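Local coordinates for pseudopodium-enriched atypical kinase 1 (PDB 6BHC), which is a pseudokinase with an unusual catalytic cleft that dimerises through its kinase fold and probably acts in signalling rather than as an active tyrosine kinase, at residues G324-L328 and I349-L353; K44-F49 and Q119-F124. The protein carries 1 engineered substitution. All coordinates share one frame; numbering follows the deposited sequence.

How the interactions relate
Interaction 1 is a buried contact between two helices; interaction 2 is a surface contact between a loop and a segment that runs into strand 123-128. They lie on opposite sides of the chain's centre, with centres about 38 Å apart, and share no element. Interaction 1 joins helices 322-332 and 343-354 in the helical lobe of the kinase fold by apolar side chains, one of which rests on the backbone at Gly324; no hydrogen bond crosses. Interaction 2 lays the loop after helix 16-39 along the edge of the N-lobe sheet. Its chemistry is mixed: one backbone hydrogen bond, two phenylalanine rings and polar side chains toward the Lys44 and Gln119 end. The assembly's other chain touches neither.

Interaction 1: residues G324-L328 and I349-L353; sequences GLQQL and ILQCL
Leu328 carries CG anti to its backbone N (chi1 176°), which sends both methyls across to Ile349 and Leu350. Ile349 CG1 and Leu350 CG instead lie anti to their own carbonyl carbons, which brings Ile349 CD1 and Leu350 CD2 up to the Leu328 fork. Leu328 CD1 meets Ile349 CD1 at 3.7 Å, while Leu328 CD2 comes within 3.7 Å of Leu350 CD2, the two leucines crossing at about a right angle. Leu325 adds its CD2 methyl, 4.1 Å from Leu350 CD2. At the other end, Leu353 lies over backbone: its CD1 is 3.7 Å from Gly324 C, and its CD2 is 3.8 Å from Gly324 CA. A CB on Gly324 would clash with that second methyl, so glycine lets the leucine sit close.

The short helical segments run antiparallel at 174°, with axes 10.4 Å apart. They belong to helices 322-332 and 343-354 of the kinase C-terminal lobe. Helix 173-194 packs against Leu325 and Leu350, and helix 420-430 against Ile349. With Leu328 cut back to an alanine, Ile349 CD1 and Leu350 CD2 would probably lose their nearest partner across the contact and a gap would open between the helices. No hydrogen bond links the two segments, so the contact probably owes its cohesion to close apolar packing and the burial of these side chains from water.

Interaction 2: residues K44-F49 and Q119-F124; sequences KDQLRF and QDCGHF
One backbone hydrogen bond joins the segments. Leu47 N gives it to Cys121 O at 2.8 Å. The bond is nearly straight at 170°, with the donor tilted from the carbonyl plane. Gln46 CA lies 3.5 Å from the same oxygen, in a CA-H...O contact.

The aromatic contact is between Phe49 and Phe124. Phe124 CD1 sits over the centre of one Phe49 face, 3.8 Å from Phe49 CG. The planes are 45° apart, so the pair is oblique. Phe124 reaches this place with CG between its backbone N and carbonyl carbon (chi1 58°). At the edge of the Phe49 ring, Gly122 CA lies 3.6 Å from Phe49 CE2. A side chain on Gly122 would strike that ring, and its backbone angles also favour glycine. Phe57 of strand 57-59 touches both rings.

These contacts lie in the N-terminal lobe of the kinase fold. Residues 119-124 run into strand 123-128, which pairs antiparallel with strand 143-150. The loop 44-49 runs beside them in nearly the same direction. It is part of the connection from helix 16-39 to strand 57-59.

Apolar contact is light beyond the rings: Leu47 CD1 approaches Cys121 SG at 4.2 Å, and Tyr86 touches both residues.

The polar side chains cross at a slant rather than run side by side. Lys44 CD passes 3.4 Å from Gln119 OE1, while Lys44 NZ bonds to the carbonyls of Met40 and Gly42. Gln46 NE2 is 3.2 Å from Asp120 OD1, but the angle is too poor for a hydrogen bond. That OD1 takes a weak bond from Gly122 N, and Asp120 OD2 forms a salt bridge with Arg108.

Interaction 1: residues G324-L328 and I349-L353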
# COMPACT_ATOMS: atom_id res chain seq x y z
N GLY A 324 10.20 -14.03 -28.52
CA GLY A 324 9.92 -14.94 -27.42
C GLY A 324 8.69 -15.80 -27.67
O GLY A 324 8.69 -16.99 -27.34
N LEU A 325 7.65 -15.22 -28.26
CA LEU A 325 6.47 -16.00 -28.60
C LEU A 325 6.77 -17.03 -29.69
O LEU A 325 6.20 -18.12 -29.69
CB LEU A 325 5.33 -15.08 -29.04
CG LEU A 325 4.71 -14.20 -27.95
CD1 LEU A 325 3.75 -13.19 -28.56
CD2 LEU A 325 4.01 -15.05 -26.90
N GLN A 326 7.67 -16.69 -30.62
CA GLN A 326 8.09 -17.65 -31.63
C GLN A 326 8.83 -18.82 -30.99
O GLN A 326 8.55 -19.99 -31.29
CB GLN A 326 8.97 -16.97 -32.68
CG GLN A 326 9.60 -17.93 -33.68
CD GLN A 326 8.62 -18.39 -34.74
OE1 GLN A 326 8.62 -17.88 -35.86
NE2 GLN A 326 7.79 -19.37 -34.41
N GLN A 327 9.78 -18.52 -30.10
CA GLN A 327 10.51 -19.58 -29.42
C GLN A 327 9.59 -20.40 -28.53
O GLN A 327 9.74 -21.63 -28.43
CB GLN A 327 11.66 -18.97 -28.60
CG GLN A 327 12.49 -19.98 -27.82
CD GLN A 327 13.32 -20.89 -28.71
OE1 GLN A 327 13.51 -20.62 -29.90
NE2 GLN A 327 13.83 -21.97 -28.13
N LEU A 328 8.63 -19.75 -27.88
CA LEU A 328 7.68 -20.47 -27.03
C LEU A 328 6.83 -21.43 -27.85
O LEU A 328 6.58 -22.57 -27.42
CB LEU A 328 6.80 -19.48 -26.28
CG LEU A 328 5.70 -20.09 -25.41
CD1 LEU A 328 6.32 -20.99 -24.35
CD2 LEU A 328 4.85 -19.01 -24.77
N ILE A 349 8.24 -18.57 -19.32
CA ILE A 349 8.61 -17.80 -20.50
C ILE A 349 7.71 -16.58 -20.64
O ILE A 349 8.19 -15.46 -20.85
CB ILE A 349 8.57 -18.69 -21.75
CG1 ILE A 349 9.65 -19.77 -21.68
CG2 ILE A 349 8.72 -17.85 -23.02
CD1 ILE A 349 9.73 -20.65 -22.90
N LEU A 350 6.40 -16.77 -20.51
CA LEU A 350 5.46 -15.66 -20.62
C LEU A 350 5.71 -14.62 -19.54
O LEU A 350 5.65 -13.41 -19.80
CB LEU A 350 4.03 -16.18 -20.56
CG LEU A 350 3.59 -17.00 -21.76
CD1 LEU A 350 2.30 -17.74 -21.47
CD2 LEU A 350 3.42 -16.11 -22.99
N GLN A 351 5.99 -15.06 -18.31
CA GLN A 351 6.34 -14.13 -17.25
C GLN A 351 7.61 -13.36 -17.59
O GLN A 351 7.73 -12.17 -17.29
CB GLN A 351 6.50 -14.87 -15.93
CG GLN A 351 5.21 -15.44 -15.37
CD GLN A 351 5.44 -16.43 -14.25
OE1 GLN A 351 6.46 -17.11 -14.22
NE2 GLN A 351 4.49 -16.52 -13.33
N CYS A 352 8.58 -14.04 -18.22
CA CYS A 352 9.82 -13.37 -18.58
C CYS A 352 9.60 -12.34 -19.68
O CYS A 352 10.21 -11.26 -19.65
CB CYS A 352 10.87 -14.40 -19.02
SG CYS A 352 12.43 -13.66 -19.52
N LEU A 353 8.74 -12.64 -20.65
CA LEU A 353 8.48 -11.68 -21.72
C LEU A 353 7.72 -10.46 -21.19
O LEU A 353 7.90 -9.35 -21.72
CB LEU A 353 7.69 -12.34 -22.85
CG LEU A 353 8.34 -13.52 -23.56
CD1 LEU A 353 7.44 -14.05 -24.67
CD2 LEU A 353 9.71 -13.15 -24.11

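Interaction 2: residues K44-F49 and Q119-F124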
# COMPACT_ATOMS: atom_id res chain seq x y z
N LYS A 44 -20.58 -18.56 -3.97
CA LYS A 44 -20.41 -19.65 -4.93
C LYS A 44 -21.28 -20.86 -4.60
O LYS A 44 -21.06 -21.93 -5.18
CB LYS A 44 -18.94 -20.06 -5.01
CG LYS A 44 -18.03 -18.94 -5.47
CD LYS A 44 -16.57 -19.33 -5.42
CE LYS A 44 -15.68 -18.14 -5.72
NZ LYS A 44 -15.92 -17.03 -4.76
N ASP A 45 -22.24 -20.72 -3.70
CA ASP A 45 -23.17 -21.81 -3.43
C ASP A 45 -24.09 -22.02 -4.63
O ASP A 45 -24.60 -21.06 -5.21
CB ASP A 45 -24.00 -21.52 -2.18
CG ASP A 45 -23.14 -21.34 -0.94
OD1 ASP A 45 -22.01 -21.86 -0.92
OD2 ASP A 45 -23.60 -20.68 0.02
N GLN A 46 -24.29 -23.28 -5.00
CA GLN A 46 -25.14 -23.59 -6.14
C GLN A 46 -26.61 -23.32 -5.80
O GLN A 46 -27.05 -23.49 -4.66
CB GLN A 46 -24.96 -25.04 -6.58
CG GLN A 46 -23.70 -25.29 -7.39
CD GLN A 46 -23.76 -26.59 -8.18
OE1 GLN A 46 -24.60 -27.45 -7.91
NE2 GLN A 46 -22.87 -26.73 -9.15
N LEU A 47 -27.36 -22.90 -6.81
CA LEU A 47 -28.77 -22.63 -6.64
C LEU A 47 -29.57 -23.93 -6.73
O LEU A 47 -29.09 -24.96 -7.18
CB LEU A 47 -29.26 -21.64 -7.69
CG LEU A 47 -28.52 -20.30 -7.74
CD1 LEU A 47 -28.98 -19.47 -8.93
CD2 LEU A 47 -28.71 -19.54 -6.44
N ARG A 48 -30.83 -23.85 -6.28
CA ARG A 48 -31.77 -24.96 -6.35
C ARG A 48 -32.83 -24.63 -7.39
O ARG A 48 -33.36 -23.52 -7.40
CB ARG A 48 -32.41 -25.23 -4.99
CG ARG A 48 -31.42 -25.70 -3.93
CD ARG A 48 -32.11 -25.97 -2.61
NE ARG A 48 -31.18 -26.42 -1.58
CZ ARG A 48 -31.52 -26.70 -0.33
NH1 ARG A 48 -32.78 -26.56 0.07
NH2 ARG A 48 -30.60 -27.10 0.54
N PHE A 49 -33.14 -25.60 -8.25
CA PHE A 49 -34.09 -25.41 -9.33
C PHE A 49 -35.19 -26.46 -9.25
O PHE A 49 -34.98 -27.58 -8.77
CB PHE A 49 -33.39 -25.51 -10.69
CG PHE A 49 -32.24 -24.55 -10.85
CD1 PHE A 49 -32.48 -23.20 -11.03
CD2 PHE A 49 -30.93 -25.00 -10.82
CE1 PHE A 49 -31.42 -22.31 -11.18
CE2 PHE A 49 -29.88 -24.12 -10.96
CZ PHE A 49 -30.12 -22.77 -11.14
N GLN A 119 -16.70 -21.44 -13.65
CA GLN A 119 -17.51 -21.90 -12.53
C GLN A 119 -18.98 -21.82 -12.90
O GLN A 119 -19.39 -21.04 -13.77
CB GLN A 119 -17.25 -21.06 -11.28
CG GLN A 119 -15.79 -20.84 -10.94
CD GLN A 119 -15.59 -19.83 -9.84
OE1 GLN A 119 -16.21 -19.92 -8.77
NE2 GLN A 119 -14.74 -18.83 -10.08
N ASP A 120 -19.79 -22.64 -12.23
CA ASP A 120 -21.23 -22.62 -12.42
C ASP A 120 -21.91 -22.73 -11.07
O ASP A 120 -21.35 -23.28 -10.12
CB ASP A 120 -21.70 -23.75 -13.35
CG ASP A 120 -21.53 -25.12 -12.74
OD1 ASP A 120 -22.47 -25.60 -12.07
OD2 ASP A 120 -20.45 -25.73 -12.93
N CYS A 121 -23.14 -22.21 -11.00
CA CYS A 121 -23.94 -22.26 -9.78
C CYS A 121 -25.22 -23.05 -9.99
O CYS A 121 -26.23 -22.80 -9.33
CB CYS A 121 -24.25 -20.85 -9.27
SG CYS A 121 -25.12 -19.78 -10.45
N GLY A 122 -25.20 -24.01 -10.91
CA GLY A 122 -26.35 -24.86 -11.14
C GLY A 122 -26.62 -25.14 -12.60
O GLY A 122 -26.05 -24.50 -13.49
N HIS A 123 -27.50 -26.10 -12.87
CA HIS A 123 -27.86 -26.48 -14.23
C HIS A 123 -29.18 -27.24 -14.19
O HIS A 123 -29.55 -27.81 -13.16
CB HIS A 123 -26.77 -27.32 -14.89
CG HIS A 123 -26.37 -28.52 -14.09
ND1 HIS A 123 -27.13 -29.68 -14.06
CD2 HIS A 123 -25.31 -28.75 -13.29
CE1 HIS A 123 -26.54 -30.56 -13.28
NE2 HIS A 123 -25.43 -30.03 -12.80
N PHE A 124 -29.88 -27.23 -15.32
CA PHE A 124 -31.17 -27.89 -15.43
C PHE A 124 -31.53 -28.03 -16.90
O PHE A 124 -30.92 -27.41 -17.77
CB PHE A 124 -32.26 -27.13 -14.67
CG PHE A 124 -32.43 -25.70 -15.12
CD1 PHE A 124 -31.67 -24.69 -14.57
CD2 PHE A 124 -33.36 -25.38 -16.10
CE1 PHE A 124 -31.82 -23.38 -14.98
CE2 PHE A 124 -33.52 -24.07 -16.52
CZ PHE A 124 -32.75 -23.07 -15.96